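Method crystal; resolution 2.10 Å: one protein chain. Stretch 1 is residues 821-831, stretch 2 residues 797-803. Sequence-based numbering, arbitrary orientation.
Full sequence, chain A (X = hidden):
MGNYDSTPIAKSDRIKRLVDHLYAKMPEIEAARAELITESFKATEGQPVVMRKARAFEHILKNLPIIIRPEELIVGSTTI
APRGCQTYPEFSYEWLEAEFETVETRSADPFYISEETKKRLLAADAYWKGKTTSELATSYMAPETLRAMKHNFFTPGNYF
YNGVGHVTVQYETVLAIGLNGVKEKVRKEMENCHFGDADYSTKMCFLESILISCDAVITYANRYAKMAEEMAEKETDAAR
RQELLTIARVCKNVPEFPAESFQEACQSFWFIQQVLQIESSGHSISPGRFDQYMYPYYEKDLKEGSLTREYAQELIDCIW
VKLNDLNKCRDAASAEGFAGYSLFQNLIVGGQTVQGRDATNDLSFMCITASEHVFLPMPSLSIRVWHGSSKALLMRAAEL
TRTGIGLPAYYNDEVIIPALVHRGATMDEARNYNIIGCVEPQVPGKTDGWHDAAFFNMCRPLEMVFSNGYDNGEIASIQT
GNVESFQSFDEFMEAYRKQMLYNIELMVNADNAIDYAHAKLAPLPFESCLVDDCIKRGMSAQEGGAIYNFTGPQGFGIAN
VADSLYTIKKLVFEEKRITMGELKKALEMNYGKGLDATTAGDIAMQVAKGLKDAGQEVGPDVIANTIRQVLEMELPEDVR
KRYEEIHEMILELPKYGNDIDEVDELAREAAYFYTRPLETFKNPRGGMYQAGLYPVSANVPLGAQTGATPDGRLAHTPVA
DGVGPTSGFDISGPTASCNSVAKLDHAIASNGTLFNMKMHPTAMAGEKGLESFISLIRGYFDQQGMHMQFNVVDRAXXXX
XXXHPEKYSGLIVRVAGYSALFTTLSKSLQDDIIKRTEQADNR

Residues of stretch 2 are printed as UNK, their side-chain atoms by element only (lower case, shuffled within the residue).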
ATOM      1  N   LEU A 821      24.650   7.228 -32.981  1.00 12.94           N
ATOM      2  CA  LEU A 821      25.061   8.039 -34.116  1.00 13.87           C
ATOM      3  C   LEU A 821      25.902   9.206 -33.593  1.00 14.55           C
ATOM      4  O   LEU A 821      25.440   9.995 -32.764  1.00 12.94           O
ATOM      5  CB  LEU A 821      23.835   8.524 -34.901  1.00 13.86           C
ATOM      6  CG  LEU A 821      23.142   7.413 -35.704  1.00 15.31           C
ATOM      7  CD1 LEU A 821      21.734   7.808 -36.071  1.00 15.71           C
ATOM      8  CD2 LEU A 821      23.964   7.106 -36.969  1.00 15.81           C
ATOM      9  N   PHE A 822      27.143   9.279 -34.052  1.00 13.89           N
ATOM     10  CA  PHE A 822      28.115  10.267 -33.568  1.00 11.95           C
ATOM     11  C   PHE A 822      27.622  11.700 -33.668  1.00 16.32           C
ATOM     12  O   PHE A 822      27.826  12.500 -32.748  1.00 14.20           O
ATOM     13  CB  PHE A 822      29.433  10.141 -34.339  1.00 13.78           C
ATOM     14  CG  PHE A 822      30.549  10.993 -33.785  1.00 13.16           C
ATOM     15  CD1 PHE A 822      31.150  10.681 -32.582  1.00 15.07           C
ATOM     16  CD2 PHE A 822      30.987  12.110 -34.469  1.00 15.49           C
ATOM     17  CE1 PHE A 822      32.179  11.460 -32.067  1.00 14.11           C
ATOM     18  CE2 PHE A 822      32.014  12.891 -33.968  1.00 16.27           C
ATOM     19  CZ  PHE A 822      32.610  12.569 -32.764  1.00 15.05           C
ATOM     20  N   THR A 823      26.982  12.035 -34.786  1.00 14.14           N
ATOM     21  CA  THR A 823      26.553  13.411 -34.974  1.00 15.33           C
ATOM     22  C   THR A 823      25.237  13.702 -34.241  1.00 20.16           C
ATOM     23  O   THR A 823      24.730  14.802 -34.345  1.00 20.06           O
ATOM     24  CB  THR A 823      26.391  13.795 -36.477  1.00 15.49           C
ATOM     25  OG1 THR A 823      25.377  12.996 -37.090  1.00 17.39           O
ATOM     26  CG2 THR A 823      27.706  13.612 -37.235  1.00 16.34           C
ATOM     27  N   THR A 824      24.682  12.735 -33.508  1.00 18.40           N
ATOM     28  CA  THR A 824      23.555  13.051 -32.619  1.00 18.90           C
ATOM     29  C   THR A 824      24.045  13.307 -31.197  1.00 17.53           C
ATOM     30  O   THR A 824      23.255  13.570 -30.302  1.00 19.25           O
ATOM     31  CB  THR A 824      22.476  11.934 -32.565  1.00 17.43           C
ATOM     32  OG1 THR A 824      23.011  10.760 -31.936  1.00 19.46           O
ATOM     33  CG2 THR A 824      21.966  11.591 -33.957  1.00 14.99           C
ATOM     34  N   LEU A 825      25.348  13.206 -30.989  1.00 14.86           N
ATOM     35  CA  LEU A 825      25.924  13.447 -29.676  1.00 15.68           C
ATOM     36  C   LEU A 825      26.419  14.887 -29.557  1.00 21.24           C
ATOM     37  O   LEU A 825      26.858  15.480 -30.548  1.00 16.74           O
ATOM     38  CB  LEU A 825      27.074  12.475 -29.415  1.00 13.17           C
ATOM     39  CG  LEU A 825      26.732  10.992 -29.568  1.00 16.01           C
ATOM     40  CD1 LEU A 825      27.923  10.128 -29.197  1.00 12.71           C
ATOM     41  CD2 LEU A 825      25.503  10.610 -28.717  1.00 15.01           C
ATOM     42  N   SER A 826      26.368  15.435 -28.343  1.00 17.58           N
ATOM     43  CA  SER A 826      26.817  16.799 -28.088  1.00 16.55           C
ATOM     44  C   SER A 826      28.329  16.890 -28.191  1.00 18.48           C
ATOM     45  O   SER A 826      29.029  15.881 -28.089  1.00 17.89           O
ATOM     46  CB  SER A 826      26.380  17.272 -26.699  1.00 16.32           C
ATOM     47  OG  SER A 826      27.178  16.658 -25.701  1.00 18.14           O
ATOM     48  N   LYS A 827      28.834  18.109 -28.361  1.00 17.53           N
ATOM     49  CA  LYS A 827      30.272  18.318 -28.471  1.00 15.76           C
ATOM     50  C   LYS A 827      31.047  17.768 -27.270  1.00 16.48           C
ATOM     51  O   LYS A 827      32.109  17.162 -27.432  1.00 16.99           O
ATOM     52  CB  LYS A 827      30.592  19.806 -28.634  1.00 17.66           C
ATOM     53  CG  LYS A 827      32.081  20.054 -28.717  1.00 23.16           C
ATOM     54  CD  LYS A 827      32.431  21.527 -28.851  1.00 30.00           C
ATOM     55  CE  LYS A 827      33.923  21.737 -28.579  1.00 36.67           C
ATOM     56  NZ  LYS A 827      34.760  20.773 -29.369  1.00 29.61           N
ATOM     57  N   SER A 828      30.535  17.985 -26.064  1.00 16.02           N
ATOM     58  CA  SER A 828      31.265  17.530 -24.885  1.00 16.75           C
ATOM     59  C   SER A 828      31.370  15.992 -24.846  1.00 15.00           C
ATOM     60  O   SER A 828      32.396  15.441 -24.453  1.00 15.64           O
ATOM     61  CB  SER A 828      30.619  18.075 -23.602  1.00 21.87           C
ATOM     62  OG  SER A 828      29.295  17.602 -23.446  1.00 30.01           O
ATOM     63  N   LEU A 829      30.323  15.295 -25.264  1.00 13.64           N
ATOM     64  CA  LEU A 829      30.382  13.832 -25.280  1.00 15.85           C
ATOM     65  C   LEU A 829      31.267  13.345 -26.431  1.00 13.99           C
ATOM     66  O   LEU A 829      32.076  12.444 -26.260  1.00 12.87           O
ATOM     67  CB  LEU A 829      28.976  13.234 -25.377  1.00 13.17           C
ATOM     68  CG  LEU A 829      28.893  11.706 -25.452  1.00 15.49           C
ATOM     69  CD1 LEU A 829      29.634  11.045 -24.298  1.00 12.85           C
ATOM     70  CD2 LEU A 829      27.441  11.288 -25.455  1.00 13.45           C
ATOM     71  N   GLN A 830      31.112  13.957 -27.603  1.00 14.34           N
ATOM     72  CA  GLN A 830      32.006  13.671 -28.727  1.00 17.08           C
ATOM     73  C   GLN A 830      33.465  13.849 -28.334  1.00 15.91           C
ATOM     74  O   GLN A 830      34.296  13.005 -28.638  1.00 15.48           O
ATOM     75  CB  GLN A 830      31.702  14.578 -29.917  1.00 12.68           C
ATOM     76  CG  GLN A 830      30.371  14.336 -30.617  1.00 12.94           C
ATOM     77  CD  GLN A 830      30.185  15.308 -31.776  1.00 14.01           C
ATOM     78  OE1 GLN A 830      30.862  16.328 -31.835  1.00 16.67           O
ATOM     79  NE2 GLN A 830      29.271  15.000 -32.688  1.00 13.96           N
ATOM     80  N   ASP A 831      33.774  14.954 -27.658  1.00 16.55           N
ATOM     81  CA  ASP A 831      35.150  15.202 -27.229  1.00 16.61           C
ATOM     82  C   ASP A 831      35.656  14.123 -26.274  1.00 16.52           C
ATOM     83  O   ASP A 831      36.819  13.753 -26.328  1.00 15.27           O
ATOM     84  CB  ASP A 831      35.287  16.568 -26.552  1.00 13.21           C
ATOM     85  CG  ASP A 831      35.142  17.735 -27.528  1.00 19.26           C
ATOM     86  OD1 ASP A 831      35.157  17.516 -28.759  1.00 18.25           O
ATOM     87  OD2 ASP A 831      35.040  18.879 -27.043  1.00 20.22           O
ATOM     88  N   UNK A 797      38.864  10.722 -38.561  1.00 16.36           N
ATOM     89  CA  UNK A 797      37.464  10.503 -38.906  1.00 18.19           C
ATOM     90  C   UNK A 797      36.525  11.210 -37.930  1.00 17.14           C
ATOM     91  O   UNK A 797      35.563  11.859 -38.335  1.00 17.55           O
ATOM     92  c   UNK A 797      37.117   9.004 -38.934  1.00 20.41           C
ATOM     93  c   UNK A 797      35.624   8.799 -39.130  1.00 15.78           C
ATOM     94  o   UNK A 797      37.821   8.373 -40.005  1.00 23.34           O
ATOM     95  N   UNK A 798      36.813  11.093 -36.643  1.00 18.06           N
ATOM     96  CA  UNK A 798      35.956  11.706 -35.636  1.00 14.58           C
ATOM     97  C   UNK A 798      36.051  13.228 -35.691  1.00 13.65           C
ATOM     98  O   UNK A 798      35.038  13.900 -35.591  1.00 15.87           O
ATOM     99  c   UNK A 798      34.742   9.226 -34.323  1.00 12.88           C
ATOM    100  c   UNK A 798      36.134   9.695 -33.974  1.00 13.56           C
ATOM    101  c   UNK A 798      36.309  11.201 -34.237  1.00 11.27           C
ATOM    102  c   UNK A 798      36.441   9.393 -32.530  1.00 15.86           C
ATOM    103  N   UNK A 799      37.263  13.762 -35.852  1.00 16.12           N
ATOM    104  CA  UNK A 799      37.447  15.212 -35.988  1.00 17.58           C
ATOM    105  C   UNK A 799      36.730  15.750 -37.222  1.00 16.73           C
ATOM    106  O   UNK A 799      36.064  16.770 -37.142  1.00 18.25           O
ATOM    107  c   UNK A 799      39.722  15.296 -34.761  1.00 22.53           C
ATOM    108  c   UNK A 799      38.934  15.581 -36.044  1.00 16.47           C
ATOM    109  c   UNK A 799      41.208  15.570 -34.950  1.00 24.11           C
ATOM    110  c   UNK A 799      39.168  16.111 -33.592  1.00 22.22           C
ATOM    111  N   UNK A 800      36.854  15.061 -38.356  1.00 17.98           N
ATOM    112  CA  UNK A 800      36.161  15.496 -39.571  1.00 16.44           C
ATOM    113  C   UNK A 800      34.636  15.456 -39.400  1.00 19.72           C
ATOM    114  O   UNK A 800      33.926  16.300 -39.949  1.00 18.11           O
ATOM    115  c   UNK A 800      36.245  15.343 -42.111  1.00 19.29           C
ATOM    116  o   UNK A 800      35.764  14.693 -43.057  1.00 16.35           O
ATOM    117  c   UNK A 800      36.558  14.644 -40.781  1.00 16.57           C
ATOM    118  o   UNK A 800      36.474  16.557 -42.197  1.00 20.33           O
ATOM    119  N   UNK A 801      34.134  14.476 -38.651  1.00 15.07           N
ATOM    120  CA  UNK A 801      32.696  14.361 -38.412  1.00 17.46           C
ATOM    121  C   UNK A 801      32.202  15.502 -37.518  1.00 18.81           C
ATOM    122  O   UNK A 801      31.049  15.918 -37.612  1.00 22.85           O
ATOM    123  c   UNK A 801      32.352  13.008 -37.790  1.00 16.38           C
ATOM    124  N   UNK A 802      33.085  16.018 -36.671  1.00 18.60           N
ATOM    125  CA  UNK A 802      32.775  17.211 -35.902  1.00 20.38           C
ATOM    126  C   UNK A 802      32.708  18.438 -36.790  1.00 22.20           C
ATOM    127  O   UNK A 802      31.789  19.234 -36.665  1.00 25.73           O
ATOM    128  c   UNK A 802      33.598  16.584 -33.573  1.00 20.47           C
ATOM    129  c   UNK A 802      33.804  17.444 -34.800  1.00 22.86           C
ATOM    130  o   UNK A 802      35.548  17.488 -32.524  1.00 22.57           O
ATOM    131  n   UNK A 802      33.789  17.052 -31.195  1.00 17.21           N
ATOM    132  c   UNK A 802      34.400  17.078 -32.381  1.00 25.22           C
ATOM    133  N   UNK A 803      33.681  18.578 -37.688  1.00 21.50           N
ATOM    134  CA  UNK A 803      33.772  19.747 -38.558  1.00 22.36           C
ATOM    135  C   UNK A 803      32.715  19.741 -39.659  1.00 24.25           C
ATOM    136  O   UNK A 803      32.205  20.789 -40.040  1.00 23.93           O
ATOM    137  c   UNK A 803      35.168  19.836 -39.173  1.00 19.65           C
TER
HETATM  138  O   HOH W   1      29.110  16.430 -35.240  1.00 23.30           O

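Position 797 carries three side-chain atoms, two carbons and one oxygen, and the carbon bonded to CA bears both the other carbon and the oxygen. That beta-branched hydroxyl pattern gives Thr 797. Its side chain makes no contact with stretch 1, and its hydroxyl is satisfied elsewhere in the structure.

Position 798 has four carbons, forked at the second. One terminal carbon sits over a face of the Phe 822 ring, 14° off the ring normal. A fork at the second carbon excludes a beta-branched chain, so this is Leu 798. Its CD2 lies 4.2 Å from the Phe 822 ring centroid, a CH-pi contact, and 4.1 Å from Phe 822 CE1.

Position 799 repeats the four-carbon fork and is Leu 799; CA-to-CB points away from stretch 1, and no atom makes contact.

At position 800 two carbons are followed by two oxygens, both on the second carbon: a carboxylate on a short stem, hence Asp 800. Its CA-to-CB bond also points away.

Position 801 has a single carbon, CB, directed toward stretch 1 and packed 3.7 Å from Phe 822 CD2, which identifies Ala 801. The backbones come close here: Ala 801 CA and Thr 823 CA are 7.1 Å apart.

Position 802 shows three carbons in a row, the last carrying one oxygen and one nitrogen. The terminal group reaches Gln 830 and Asp 831, and the stem lies by the Phe 822 ring. The planar amide on a two-methylene stem means Gln 802. The amide orientation follows from its neighbours: Gln 802 NE2 donates to Gln 830 OE1 (3.1 Å, 155°) and to Asp 831 OD1 (2.8 Å, 165°). Gln 802 CG lies at the ring edge, 4.0 Å from Phe 822 CE2.

Position 803 again has CB alone, so it is Ala 803, out of reach of stretch 1.

The contact joins an apolar patch to a polar clamp. Phe 822, with chi1 in t, directs its ring at the helix, meeting Leu 798, Ala 801 and Gln 802. Farther along, helix 827-831 runs nearly antiparallel to helix 797-803 (169°); their axes come no closer than 11.4 Å, and the side chain of Gln 802 reaches across to Gln 830 and Asp 831. Its acceptors are held in place: Gln 830 NE2 donates to Phe 822 O (2.9 Å, 170°), and Lys 827 NZ forms a salt bridge with Asp 831 OD2 (3.0 Å). Water 1 adds a bridge, donating to Ala 801 O (3.1 Å) and accepting from Gln 830 NE2 (2.9 Å). Together the two stretches bury 315 Å².

Stretch 2 797-803: TLLDAQA
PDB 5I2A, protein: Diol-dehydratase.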